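3,4-dihydroxy-2-butanone 4-phosphate synthase (Candida albicans, PDB 1TKS) catalyses the conversion of D-ribulose 5-phosphate to formate and 3,4-dihydroxy-2-butanone 4-phosphate, a step of riboflavin biosynthesis. Local coordinates at residues B[19-24]-B[150-155]; B[70-75]-B[129-134]; B[137-142]-B[196-201]; B[164-169]-B[173-178]. All coordinates share one frame; numbering follows the deposited sequence.

Interaction 1: residues B[19-24]-B[150-155]; sequences EFLIVM and VQLSTL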
loop_
_atom_site.group_PDB
_atom_site.type_symbol
_atom_site.label_atom_id
_atom_site.label_comp_id
_atom_site.label_asym_id
_atom_site.label_seq_id
_atom_site.Cartn_x
_atom_site.Cartn_y
_atom_site.Cartn_z
ATOM N N GLU B 19 -0.351 -16.829 -14.085
ATOM C CA GLU B 19 -0.360 -17.267 -12.701
ATOM C C GLU B 19 0.650 -16.478 -11.898
ATOM O O GLU B 19 1.571 -15.866 -12.444
ATOM C CB GLU B 19 0.004 -18.748 -12.578
ATOM C CG GLU B 19 -0.827 -19.690 -13.411
ATOM C CD GLU B 19 -0.500 -21.141 -13.127
ATOM O OE1 GLU B 19 -0.686 -21.978 -14.035
ATOM O OE2 GLU B 19 -0.064 -21.447 -11.994
ATOM N N PHE B 20 0.455 -16.506 -10.589
ATOM C CA PHE B 20 1.355 -15.856 -9.658
ATOM C C PHE B 20 2.468 -16.856 -9.391
ATOM O O PHE B 20 2.321 -18.056 -9.641
ATOM C CB PHE B 20 0.660 -15.596 -8.322
ATOM C CG PHE B 20 -0.116 -14.323 -8.261
ATOM C CD1 PHE B 20 -1.507 -14.336 -8.227
ATOM C CD2 PHE B 20 0.545 -13.102 -8.195
ATOM C CE1 PHE B 20 -2.226 -13.145 -8.118
ATOM C CE2 PHE B 20 -0.166 -11.911 -8.086
ATOM C CZ PHE B 20 -1.554 -11.932 -8.049
ATOM N N LEU B 21 3.581 -16.344 -8.892
ATOM C CA LEU B 21 4.705 -17.166 -8.487
ATOM C C LEU B 21 5.124 -16.585 -7.146
ATOM O O LEU B 21 5.093 -15.370 -6.955
ATOM C CB LEU B 21 5.873 -17.072 -9.474
ATOM C CG LEU B 21 5.744 -17.853 -10.780
ATOM C CD1 LEU B 21 6.977 -17.605 -11.642
ATOM C CD2 LEU B 21 5.600 -19.339 -10.486
ATOM N N ILE B 22 5.460 -17.455 -6.202
ATOM C CA ILE B 22 5.940 -17.011 -4.905
ATOM C C ILE B 22 7.443 -16.992 -5.125
ATOM O O ILE B 22 8.023 -17.986 -5.563
ATOM C CB ILE B 22 5.577 -18.004 -3.789
ATOM C CG1 ILE B 22 4.060 -18.033 -3.609
ATOM C CG2 ILE B 22 6.259 -17.597 -2.482
ATOM C CD1 ILE B 22 3.552 -19.178 -2.746
ATOM N N VAL B 23 8.066 -15.856 -4.843
ATOM C CA VAL B 23 9.495 -15.707 -5.062
ATOM C C VAL B 23 10.283 -15.401 -3.788
ATOM O O VAL B 23 9.971 -14.449 -3.078
ATOM C CB VAL B 23 9.744 -14.587 -6.103
ATOM C CG1 VAL B 23 11.223 -14.409 -6.348
ATOM C CG2 VAL B 23 9.028 -14.930 -7.410
ATOM N N MET B 24 11.297 -16.222 -3.510
ATOM C CA MET B 24 12.172 -16.050 -2.343
ATOM C C MET B 24 13.539 -15.660 -2.907
ATOM O O MET B 24 13.789 -15.835 -4.102
ATOM C CB MET B 24 12.356 -17.363 -1.577
ATOM C CG MET B 24 11.189 -18.292 -1.544
ATOM S SD MET B 24 9.732 -17.546 -0.756
ATOM C CE MET B 24 10.120 -17.732 0.928
ATOM N N VAL B 150 10.836 -8.161 -13.660
ATOM C CA VAL B 150 11.051 -7.819 -15.059
ATOM C C VAL B 150 11.761 -8.965 -15.789
ATOM O O VAL B 150 11.522 -9.195 -16.972
ATOM C CB VAL B 150 11.862 -6.505 -15.187
ATOM C CG1 VAL B 150 12.102 -6.165 -16.657
ATOM C CG2 VAL B 150 11.105 -5.372 -14.500
ATOM N N GLN B 151 12.617 -9.693 -15.077
ATOM C CA GLN B 151 13.332 -10.821 -15.671
ATOM C C GLN B 151 12.348 -11.938 -16.025
ATOM O O GLN B 151 12.445 -12.542 -17.093
ATOM C CB GLN B 151 14.376 -11.363 -14.693
ATOM C CG GLN B 151 15.366 -12.348 -15.309
ATOM C CD GLN B 151 16.596 -11.660 -15.861
ATOM O OE1 GLN B 151 16.770 -11.526 -17.074
ATOM N NE2 GLN B 151 17.459 -11.211 -14.962
ATOM N N LEU B 152 11.414 -12.218 -15.117
ATOM C CA LEU B 152 10.422 -13.256 -15.353
ATOM C C LEU B 152 9.577 -12.910 -16.569
ATOM O O LEU B 152 9.371 -13.744 -17.449
ATOM C CB LEU B 152 9.527 -13.438 -14.123
ATOM C CG LEU B 152 10.186 -14.213 -12.977
ATOM C CD1 LEU B 152 9.390 -14.036 -11.693
ATOM C CD2 LEU B 152 10.280 -15.690 -13.349
ATOM N N SER B 153 9.095 -11.673 -16.627
ATOM C CA SER B 153 8.281 -11.247 -17.754
ATOM C C SER B 153 9.052 -11.387 -19.067
ATOM O O SER B 153 8.515 -11.875 -20.062
ATOM C CB SER B 153 7.816 -9.801 -17.552
ATOM O OG SER B 153 6.855 -9.737 -16.512
ATOM N N THR B 154 10.312 -10.968 -19.068
ATOM C CA THR B 154 11.142 -11.061 -20.265
ATOM C C THR B 154 11.306 -12.515 -20.705
ATOM O O THR B 154 11.122 -12.847 -21.879
ATOM C CB THR B 154 12.534 -10.441 -20.022
ATOM O OG1 THR B 154 12.385 -9.055 -19.692
ATOM C CG2 THR B 154 13.402 -10.566 -21.268
ATOM N N LEU B 155 11.647 -13.385 -19.761
ATOM C CA LEU B 155 11.829 -14.797 -20.072
ATOM C C LEU B 155 10.544 -15.422 -20.597
ATOM O O LEU B 155 10.584 -16.342 -21.418
ATOM C CB LEU B 155 12.289 -15.551 -18.826
ATOM C CG LEU B 155 13.666 -15.155 -18.290
ATOM C CD1 LEU B 155 13.840 -15.704 -16.880
ATOM C CD2 LEU B 155 14.757 -15.672 -19.230
#
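Leu-152 of helix 145-155 spreads its two methyl groups over the inner strand 21-24, and each branch has its own partner. CD2 meets CD1 of Leu-21 at 4.2 Å, the closer of the two approaches, with the two leucine side chains passing each other at a slant. CD1 reaches along the strand instead and comes within 4.4 Å of CG2 of Val-23. In Leu-152 CG is set opposite the carbonyl carbon (chi1 -77°), which carries the isobutyl group off the helix so that its fork straddles the gap between the alternate strand residues 21 and 23. Tyr-15 of helix 8-16 touches both leucines and helps to enclose this buried patch.

The layering is that of an alpha/beta fold in which a mixed sheet has helices on both faces: Leu-21 and Val-23 meet helix 145-155, while Ile-22 and Met-24 pack on helix 178-188. A separation of 9.8 Å between CA of Leu-21 and CA of Leu-152 is filled by one layer of side chains whose methyl ends just meet.

Away from the strand the helix turns to solvent at Thr-154. There OG1 gives a 2.9 Å hydrogen bond to O of Val-150, which also accepts from Thr-154 N on the opposite face of the carbonyl plane. Ser-153, by contrast, is buried, and its OG is satisfied by Tyr-15 OH and the carbonyl of Ala-161. The Val-23 side chain lies about 5 Å from those of Asp-34 and His-145, which probably bind substrate and magnesium respectively.

Interaction 2: residues B[70-75]-B[129-134]; sequences LELPPM and ILPLRA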
loop_
_atom_site.group_PDB
_atom_site.type_symbol
_atom_site.label_atom_id
_atom_site.label_comp_id
_atom_site.label_asym_id
_atom_site.label_seq_id
_atom_site.Cartn_x
_atom_site.Cartn_y
_atom_site.Cartn_z
ATOM N N LEU B 70 7.514 6.411 -20.261
ATOM C CA LEU B 70 6.254 6.824 -19.654
ATOM C C LEU B 70 6.405 8.065 -18.779
ATOM O O LEU B 70 5.432 8.535 -18.193
ATOM C CB LEU B 70 5.678 5.678 -18.819
ATOM C CG LEU B 70 5.252 4.427 -19.595
ATOM C CD1 LEU B 70 4.811 3.344 -18.622
ATOM C CD2 LEU B 70 4.123 4.783 -20.554
ATOM N N GLU B 71 7.624 8.593 -18.708
ATOM C CA GLU B 71 7.922 9.773 -17.903
ATOM C C GLU B 71 7.630 9.543 -16.426
ATOM O O GLU B 71 6.939 10.332 -15.781
ATOM C CB GLU B 71 7.137 10.988 -18.410
ATOM C CG GLU B 71 7.514 11.411 -19.820
ATOM C CD GLU B 71 6.819 12.689 -20.259
ATOM O OE1 GLU B 71 7.040 13.115 -21.410
ATOM O OE2 GLU B 71 6.056 13.261 -19.453
ATOM N N LEU B 72 8.161 8.443 -15.904
ATOM C CA LEU B 72 8.001 8.087 -14.501
ATOM C C LEU B 72 9.385 8.150 -13.859
ATOM O O LEU B 72 10.046 7.129 -13.668
ATOM C CB LEU B 72 7.420 6.672 -14.378
ATOM C CG LEU B 72 5.978 6.485 -14.864
ATOM C CD1 LEU B 72 5.605 5.005 -14.823
ATOM C CD2 LEU B 72 5.033 7.301 -13.989
ATOM N N PRO B 73 9.849 9.366 -13.530
ATOM C CA PRO B 73 11.165 9.543 -12.914
ATOM C C PRO B 73 11.214 9.100 -11.458
ATOM O O PRO B 73 10.178 8.951 -10.806
ATOM C CB PRO B 73 11.415 11.039 -13.072
ATOM C CG PRO B 73 10.047 11.611 -12.912
ATOM C CD PRO B 73 9.195 10.669 -13.751
ATOM N N PRO B 74 12.427 8.870 -10.934
ATOM C CA PRO B 74 12.601 8.447 -9.544
ATOM C C PRO B 74 11.885 9.429 -8.626
ATOM O O PRO B 74 11.852 10.632 -8.891
ATOM C CB PRO B 74 14.115 8.480 -9.365
ATOM C CG PRO B 74 14.606 8.082 -10.723
ATOM C CD PRO B 74 13.726 8.910 -11.632
ATOM N N MET B 75 11.303 8.913 -7.553
ATOM C CA MET B 75 10.581 9.754 -6.616
ATOM C C MET B 75 11.509 10.823 -6.052
ATOM O O MET B 75 11.095 11.961 -5.823
ATOM C CB MET B 75 10.022 8.899 -5.487
ATOM C CG MET B 75 8.997 9.596 -4.637
ATOM S SD MET B 75 8.389 8.456 -3.403
ATOM C CE MET B 75 7.154 7.546 -4.342
ATOM N N ILE B 129 -0.493 3.463 -7.521
ATOM C CA ILE B 129 0.397 2.369 -7.895
ATOM C C ILE B 129 1.828 2.878 -7.762
ATOM O O ILE B 129 2.124 4.029 -8.094
ATOM C CB ILE B 129 0.150 1.885 -9.351
ATOM C CG1 ILE B 129 -1.071 0.968 -9.389
ATOM C CG2 ILE B 129 1.379 1.152 -9.888
ATOM C CD1 ILE B 129 -0.903 -0.345 -8.647
ATOM N N LEU B 130 2.704 2.011 -7.265
ATOM C CA LEU B 130 4.108 2.337 -7.062
ATOM C C LEU B 130 5.027 1.666 -8.096
ATOM O O LEU B 130 5.476 0.536 -7.893
ATOM C CB LEU B 130 4.535 1.907 -5.648
ATOM C CG LEU B 130 3.855 2.598 -4.453
ATOM C CD1 LEU B 130 3.349 1.548 -3.462
ATOM C CD2 LEU B 130 4.839 3.545 -3.767
ATOM N N PRO B 131 5.312 2.347 -9.220
ATOM C CA PRO B 131 6.193 1.747 -10.228
ATOM C C PRO B 131 7.610 1.662 -9.663
ATOM O O PRO B 131 8.019 2.515 -8.875
ATOM C CB PRO B 131 6.118 2.732 -11.403
ATOM C CG PRO B 131 4.786 3.413 -11.213
ATOM C CD PRO B 131 4.733 3.607 -9.712
ATOM N N LEU B 132 8.350 0.630 -10.063
ATOM C CA LEU B 132 9.727 0.443 -9.607
ATOM C C LEU B 132 10.629 0.327 -10.826
ATOM O O LEU B 132 10.257 -0.302 -11.812
ATOM C CB LEU B 132 9.852 -0.829 -8.769
ATOM C CG LEU B 132 8.943 -0.941 -7.548
ATOM C CD1 LEU B 132 9.346 -2.159 -6.731
ATOM C CD2 LEU B 132 9.046 0.319 -6.708
ATOM N N ARG B 133 11.813 0.930 -10.756
ATOM C CA ARG B 133 12.749 0.892 -11.876
ATOM C C ARG B 133 13.793 -0.215 -11.769
ATOM O O ARG B 133 14.677 -0.164 -10.913
ATOM C CB ARG B 133 13.457 2.242 -12.011
ATOM C CG ARG B 133 12.526 3.393 -12.356
ATOM C CD ARG B 133 13.297 4.688 -12.561
ATOM N NE ARG B 133 14.140 4.599 -13.751
ATOM C CZ ARG B 133 14.832 5.611 -14.265
ATOM N NH1 ARG B 133 14.791 6.807 -13.696
ATOM N NH2 ARG B 133 15.562 5.423 -15.355
ATOM N N ALA B 134 13.692 -1.209 -12.644
ATOM C CA ALA B 134 14.643 -2.318 -12.649
ATOM C C ALA B 134 15.896 -1.893 -13.415
ATOM O O ALA B 134 15.801 -1.344 -14.513
ATOM C CB ALA B 134 14.014 -3.540 -13.306
#
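Leu-72 and Pro-131 supply the apolar half of this contact, in which the loop following helix 64-69 lies against strand 129-134. The CD1 methyl of Leu-72 rests on the proline ring, 4.0 Å from CG of Pro-131, and the two side chains meet at about a right angle. Leu-62 of strand 59-63, the parallel neighbour of strand 129-134, and Leu-113 of helix 103-114 also touch Leu-72.

The second kind of interaction joins a proline to a charged group. CD of Pro-74 approaches NH1 of Arg-133 at 3.1 Å, coming to the edge of the guanidinium and lying in its plane, not over a face. CG of the same ring is nearly as close to NH1. A bend at chi3 (67°) swings the arginine head round to this edge, while its CD methylene stays 4.2 Å from the carbonyl O of Leu-72. NH2 has a long, weak ion pair with Glu-64, and the Arg-133 side chain lies about 6 Å from that of Thr-146, a probable substrate-binding residue.

Direct backbone bonding between the two segments is absent; the loop is held through a third part of the chain, Pro-73 pairing with Ile-89 and Met-75 with Tyr-87. A Schellman motif with positive phi at Glu-71 ends the preceding helix. Met-75 and Leu-130 continue to Thr-90 and Tyr-57 of the second subunit.

Shape and dispersion therefore dominate the chemistry, graded from a buried leucine-proline pair to a more exposed rim where the Pro-74 CD hydrogens, probably slightly polarised by the adjoining ring nitrogen, meet the cationic edge.

Interaction 3: residues B[137-142]-B[196-201]; sequences GLLKKR and NQLVEY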
loop_
_atom_site.group_PDB
_atom_site.type_symbol
_atom_site.label_atom_id
_atom_site.label_comp_id
_atom_site.label_asym_id
_atom_site.label_seq_id
_atom_site.Cartn_x
_atom_site.Cartn_y
_atom_site.Cartn_z
ATOM N N GLY B 137 20.254 -5.045 -17.206
ATOM C CA GLY B 137 20.990 -6.256 -16.896
ATOM C C GLY B 137 20.180 -7.117 -15.948
ATOM O O GLY B 137 20.482 -8.290 -15.747
ATOM N N LEU B 138 19.150 -6.516 -15.359
ATOM C CA LEU B 138 18.255 -7.206 -14.437
ATOM C C LEU B 138 18.987 -8.021 -13.367
ATOM O O LEU B 138 19.882 -7.498 -12.706
ATOM C CB LEU B 138 17.283 -8.080 -15.239
ATOM C CG LEU B 138 16.481 -7.302 -16.299
ATOM C CD1 LEU B 138 15.607 -8.265 -17.084
ATOM C CD2 LEU B 138 15.634 -6.219 -15.630
ATOM N N LEU B 139 18.621 -9.290 -13.198
ATOM C CA LEU B 139 19.241 -10.134 -12.178
ATOM C C LEU B 139 20.738 -10.370 -12.302
ATOM O O LEU B 139 21.377 -10.820 -11.352
ATOM C CB LEU B 139 18.530 -11.482 -12.108
ATOM C CG LEU B 139 17.104 -11.412 -11.562
ATOM C CD1 LEU B 139 16.476 -12.793 -11.620
ATOM C CD2 LEU B 139 17.119 -10.887 -10.130
ATOM N N LYS B 140 21.305 -10.088 -13.467
ATOM C CA LYS B 140 22.736 -10.274 -13.636
ATOM C C LYS B 140 23.468 -9.049 -13.112
ATOM O O LYS B 140 24.689 -9.059 -12.971
ATOM C CB LYS B 140 23.085 -10.508 -15.108
ATOM C CG LYS B 140 22.660 -11.877 -15.619
ATOM C CD LYS B 140 23.384 -12.253 -16.902
ATOM C CE LYS B 140 22.912 -11.433 -18.095
ATOM N NZ LYS B 140 21.516 -11.769 -18.512
ATOM N N LYS B 141 22.708 -8.000 -12.806
ATOM C CA LYS B 141 23.280 -6.757 -12.299
ATOM C C LYS B 141 22.891 -6.498 -10.845
ATOM O O LYS B 141 23.701 -6.009 -10.058
ATOM C CB LYS B 141 22.819 -5.582 -13.166
ATOM C CG LYS B 141 23.533 -4.273 -12.869
ATOM C CD LYS B 141 25.011 -4.367 -13.221
ATOM C CE LYS B 141 25.727 -3.048 -12.981
ATOM N NZ LYS B 141 27.184 -3.149 -13.276
ATOM N N ARG B 142 21.648 -6.825 -10.500
ATOM C CA ARG B 142 21.130 -6.630 -9.145
ATOM C C ARG B 142 20.098 -7.713 -8.850
ATOM O O ARG B 142 19.121 -7.857 -9.584
ATOM C CB ARG B 142 20.479 -5.247 -9.031
ATOM C CG ARG B 142 19.893 -4.934 -7.662
ATOM C CD ARG B 142 19.363 -3.501 -7.609
ATOM N NE ARG B 142 18.879 -3.132 -6.277
ATOM C CZ ARG B 142 17.672 -3.423 -5.798
ATOM N NH1 ARG B 142 17.338 -3.043 -4.572
ATOM N NH2 ARG B 142 16.790 -4.074 -6.545
ATOM N N ASN B 196 18.122 -17.100 -6.661
ATOM C CA ASN B 196 19.376 -17.799 -6.888
ATOM C C ASN B 196 19.146 -18.841 -7.972
ATOM O O ASN B 196 19.951 -19.010 -8.889
ATOM C CB ASN B 196 19.835 -18.486 -5.606
ATOM C CG ASN B 196 21.040 -17.820 -4.996
ATOM O OD1 ASN B 196 20.972 -16.680 -4.535
ATOM N ND2 ASN B 196 22.163 -18.525 -4.997
ATOM N N GLN B 197 18.024 -19.536 -7.848
ATOM C CA GLN B 197 17.630 -20.572 -8.788
ATOM C C GLN B 197 17.457 -19.973 -10.184
ATOM O O GLN B 197 17.846 -20.574 -11.186
ATOM C CB GLN B 197 16.318 -21.195 -8.307
ATOM C CG GLN B 197 15.865 -22.408 -9.075
ATOM C CD GLN B 197 14.404 -22.737 -8.818
ATOM O OE1 GLN B 197 13.918 -23.791 -9.224
ATOM N NE2 GLN B 197 13.696 -21.829 -8.152
ATOM N N LEU B 198 16.881 -18.774 -10.241
ATOM C CA LEU B 198 16.646 -18.092 -11.508
ATOM C C LEU B 198 17.945 -17.577 -12.134
ATOM O O LEU B 198 18.125 -17.646 -13.350
ATOM C CB LEU B 198 15.661 -16.941 -11.292
ATOM C CG LEU B 198 15.140 -16.225 -12.538
ATOM C CD1 LEU B 198 14.530 -17.242 -13.497
ATOM C CD2 LEU B 198 14.106 -15.181 -12.131
ATOM N N VAL B 199 18.851 -17.063 -11.304
ATOM C CA VAL B 199 20.128 -16.556 -11.799
ATOM C C VAL B 199 20.939 -17.694 -12.411
ATOM O O VAL B 199 21.583 -17.524 -13.445
ATOM C CB VAL B 199 20.951 -15.891 -10.667
ATOM C CG1 VAL B 199 22.368 -15.584 -11.158
ATOM C CG2 VAL B 199 20.267 -14.608 -10.218
ATOM N N GLU B 200 20.900 -18.860 -11.775
ATOM C CA GLU B 200 21.630 -20.008 -12.289
ATOM C C GLU B 200 21.093 -20.366 -13.669
ATOM O O GLU B 200 21.856 -20.693 -14.580
ATOM C CB GLU B 200 21.479 -21.202 -11.344
ATOM C CG GLU B 200 22.282 -21.076 -10.057
ATOM C CD GLU B 200 22.117 -22.280 -9.155
ATOM O OE1 GLU B 200 22.145 -23.420 -9.670
ATOM O OE2 GLU B 200 21.974 -22.097 -7.927
ATOM N N TYR B 201 19.774 -20.288 -13.824
ATOM C CA TYR B 201 19.134 -20.611 -15.095
ATOM C C TYR B 201 19.588 -19.707 -16.240
ATOM O O TYR B 201 20.029 -20.192 -17.283
ATOM C CB TYR B 201 17.613 -20.509 -14.968
ATOM C CG TYR B 201 16.885 -20.901 -16.235
ATOM C CD1 TYR B 201 16.712 -22.239 -16.574
ATOM C CD2 TYR B 201 16.406 -19.930 -17.113
ATOM C CE1 TYR B 201 16.082 -22.604 -17.761
ATOM C CE2 TYR B 201 15.777 -20.281 -18.304
ATOM C CZ TYR B 201 15.618 -21.622 -18.621
ATOM O OH TYR B 201 15.000 -21.972 -19.799
#
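Flat groups have no share in the meeting of Leu-139 with Leu-198 and Val-199: neither a face nor an edge of any ring, amide or guanidinium lies between the two segments, and the contact is made chiefly by branched aliphatic side chains. CD1 of Leu-139 presses on CD2 of Leu-198 at 3.4 Å, tighter than usual for two carbons, and also lies near CG. The two side chains stand at about a right angle. For Leu-198 the CG is turned away from its backbone N (chi1 -172°), which places the fork within reach of the incoming methyl. Nearer the backbone, CB of Leu-139 sits 4.0 Å from CG2 of Val-199, so one leucine spans two successive helix residues.

Leu-139 projects from a short 3-10 turn. Its preceding bend includes Gly-137 at positive phi, whose carbonyl O accepts from N of Lys-140 at 3.0 Å; O of Leu-138 then receives both Lys-141 N and Arg-142 N. The turn leads directly into Arg-142, which probably binds D-ribulose 5-phosphate and is salt-bridged to Glu-147.

In the fold, this turn links strand 129-134 to helix 145-155 and packs on the C-terminal helix 195-203, where Ile-195 and Ile-202 also touch Leu-139. Leu-198 continues the apolar layer to Leu-155 of helix 145-155 and Ile-8 of helix 8-16.

Interaction 4: residues B[164-169]-B[173-178]; sequences ICELVR and GLMMRL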
loop_
_atom_site.group_PDB
_atom_site.type_symbol
_atom_site.label_atom_id
_atom_site.label_comp_id
_atom_site.label_asym_id
_atom_site.label_seq_id
_atom_site.Cartn_x
_atom_site.Cartn_y
_atom_site.Cartn_z
ATOM N N ILE B 164 4.281 -6.828 -7.928
ATOM C CA ILE B 164 4.687 -7.590 -6.750
ATOM C C ILE B 164 4.187 -7.019 -5.425
ATOM O O ILE B 164 3.798 -5.854 -5.336
ATOM C CB ILE B 164 6.244 -7.677 -6.657
ATOM C CG1 ILE B 164 6.839 -6.311 -6.290
ATOM C CG2 ILE B 164 6.831 -8.117 -7.996
ATOM C CD1 ILE B 164 8.355 -6.344 -6.035
ATOM N N CYS B 165 4.202 -7.860 -4.392
ATOM C CA CYS B 165 3.815 -7.442 -3.047
ATOM C C CYS B 165 4.148 -8.559 -2.069
ATOM O O CYS B 165 4.091 -9.735 -2.422
ATOM C CB CYS B 165 2.329 -7.087 -2.980
ATOM S SG CYS B 165 1.982 -5.881 -1.644
ATOM N N GLU B 166 4.486 -8.172 -0.841
ATOM C CA GLU B 166 4.886 -9.101 0.219
ATOM C C GLU B 166 3.763 -9.906 0.863
ATOM O O GLU B 166 2.767 -9.339 1.308
ATOM C CB GLU B 166 5.606 -8.341 1.341
ATOM C CG GLU B 166 6.753 -7.441 0.912
ATOM C CD GLU B 166 6.301 -6.062 0.460
ATOM O OE1 GLU B 166 7.172 -5.190 0.274
ATOM O OE2 GLU B 166 5.083 -5.848 0.290
ATOM N N LEU B 167 3.933 -11.223 0.931
ATOM C CA LEU B 167 2.929 -12.072 1.568
ATOM C C LEU B 167 2.940 -11.834 3.076
ATOM O O LEU B 167 4.004 -11.766 3.691
ATOM C CB LEU B 167 3.222 -13.548 1.284
ATOM C CG LEU B 167 2.730 -14.080 -0.063
ATOM C CD1 LEU B 167 3.439 -15.380 -0.383
ATOM C CD2 LEU B 167 1.220 -14.275 -0.026
ATOM N N VAL B 168 1.757 -11.706 3.668
ATOM C CA VAL B 168 1.652 -11.486 5.109
ATOM C C VAL B 168 0.663 -12.461 5.740
ATOM O O VAL B 168 -0.368 -12.802 5.147
ATOM C CB VAL B 168 1.210 -10.035 5.452
ATOM C CG1 VAL B 168 2.193 -9.033 4.862
ATOM C CG2 VAL B 168 -0.198 -9.772 4.947
ATOM N N ARG B 169 0.993 -12.911 6.947
ATOM C CA ARG B 169 0.159 -13.853 7.692
ATOM C C ARG B 169 -1.101 -13.176 8.210
ATOM O O ARG B 169 -1.053 -12.053 8.708
ATOM C CB ARG B 169 0.934 -14.416 8.885
ATOM C CG ARG B 169 2.091 -15.334 8.530
ATOM C CD ARG B 169 3.107 -15.378 9.664
ATOM N NE ARG B 169 2.494 -15.670 10.959
ATOM C CZ ARG B 169 2.014 -16.858 11.314
ATOM N NH1 ARG B 169 1.469 -17.027 12.511
ATOM N NH2 ARG B 169 2.081 -17.880 10.472
ATOM N N GLY B 173 -0.080 -10.556 10.962
ATOM C CA GLY B 173 0.473 -9.570 10.052
ATOM C C GLY B 173 1.961 -9.708 9.789
ATOM O O GLY B 173 2.564 -8.835 9.161
ATOM N N LEU B 174 2.567 -10.792 10.264
ATOM C CA LEU B 174 3.993 -10.996 10.038
ATOM C C LEU B 174 4.206 -11.508 8.620
ATOM O O LEU B 174 3.369 -12.238 8.090
ATOM C CB LEU B 174 4.566 -12.000 11.050
ATOM C CG LEU B 174 4.523 -11.582 12.525
ATOM C CD1 LEU B 174 5.223 -12.634 13.376
ATOM C CD2 LEU B 174 5.196 -10.229 12.706
ATOM N N MET B 175 5.319 -11.113 8.005
ATOM C CA MET B 175 5.635 -11.549 6.649
ATOM C C MET B 175 5.826 -13.061 6.633
ATOM O O MET B 175 6.360 -13.643 7.581
ATOM C CB MET B 175 6.899 -10.847 6.139
ATOM C CG MET B 175 6.639 -9.537 5.387
ATOM S SD MET B 175 5.717 -8.275 6.318
ATOM C CE MET B 175 5.080 -7.235 4.943
ATOM N N MET B 176 5.371 -13.696 5.560
ATOM C CA MET B 176 5.483 -15.139 5.443
ATOM C C MET B 176 6.892 -15.606 5.134
ATOM O O MET B 176 7.498 -15.179 4.149
ATOM C CB MET B 176 4.544 -15.678 4.360
ATOM C CG MET B 176 3.075 -15.602 4.706
ATOM S SD MET B 176 2.101 -16.609 3.582
ATOM C CE MET B 176 0.555 -15.737 3.623
ATOM N N ARG B 177 7.399 -16.491 5.990
ATOM C CA ARG B 177 8.723 -17.093 5.834
ATOM C C ARG B 177 8.537 -18.274 4.883
ATOM O O ARG B 177 7.416 -18.542 4.455
ATOM C CB ARG B 177 9.226 -17.599 7.185
ATOM C CG ARG B 177 9.254 -16.548 8.274
ATOM C CD ARG B 177 10.385 -15.563 8.039
ATOM N NE ARG B 177 10.440 -14.522 9.065
ATOM C CZ ARG B 177 11.413 -13.620 9.161
ATOM N NH1 ARG B 177 11.382 -12.703 10.116
ATOM N NH2 ARG B 177 12.426 -13.638 8.304
ATOM N N LEU B 178 9.612 -19.003 4.586
ATOM C CA LEU B 178 9.523 -20.127 3.654
ATOM C C LEU B 178 8.445 -21.146 4.003
ATOM O O LEU B 178 7.636 -21.517 3.146
ATOM C CB LEU B 178 10.870 -20.849 3.522
ATOM C CG LEU B 178 10.899 -21.982 2.477
ATOM C CD1 LEU B 178 10.663 -21.397 1.082
ATOM C CD2 LEU B 178 12.238 -22.714 2.528
#
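Glu-166 and Met-175 touch through carbon: CE of the methionine lies 3.8 Å from CB of the glutamate, whose chain then bends at chi2 (84°) and takes the carboxylate elsewhere, to a hydrogen bond with Ser-55 and close to Asp-34, a probable substrate-binding residue. At Leu-167 the backbone takes over. Its O accepts from N of Met-176 at 3.0 Å, the donor sitting well above the carbonyl plane, and CA of Met-175 adds a C-H contact to the same oxygen. The leucine CB packs beside that of Met-176.

Val-168 and Met-175 form a single bridge of the non-hydrogen-bonded antiparallel kind, their side chains running side by side; CG1 of Val-168 and CE of Met-175 are 3.4 Å apart, a tight fit. CE of Met-176, on an extended chain, reaches O of Val-168. Arg-169 N donates almost straight (173°) to O of Leu-174 at 2.7 Å, and Arg-169 O receives a more bent bond (135°) from N of Gly-173 at 2.9 Å. Together these bonds close a hairpin-like turn, with Gly-173 at positive phi. CB of Leu-174 lies at the edge of the Arg-169 guanidinium, near its plane, while salt bridges bind that group to Asp-172 and to Asp-180 of helix 178-188.

Ile-101 of the second subunit packs on Glu-166 and Met-175. The chemistry thus divides: backbone bonds set the turn, methionines fill around it, and the two aspartates probably stabilise the arginine's positive charge, tying the turn to the helix whose N-cap position Arg-177 occupies.

How the interactions relate
Interactions 1 and 3 share the helix 145-155 neighbourhood, their centres 12 Å apart: CG1 of Val-150 lies 3.7 Å from CD2 of Leu-138. On the same helix, CG2 of Val-150 touches CB of Ala-134 at 3.6 Å, which joins interaction 1 to the strand of interaction 2. Interaction 4 reaches the same mixed sheet as interaction 1, and CE of Met-24 meets CA of Leu-178 at 3.7 Å. Interactions 2 and 4, about 23 Å apart between centres, both border the second subunit. Residues that probably bind substrate and magnesium lie among them: Asp-34 and His-145 near Val-23 and Glu-166, Arg-142 within interaction 3, and Thr-146 near the Arg-133 side chain.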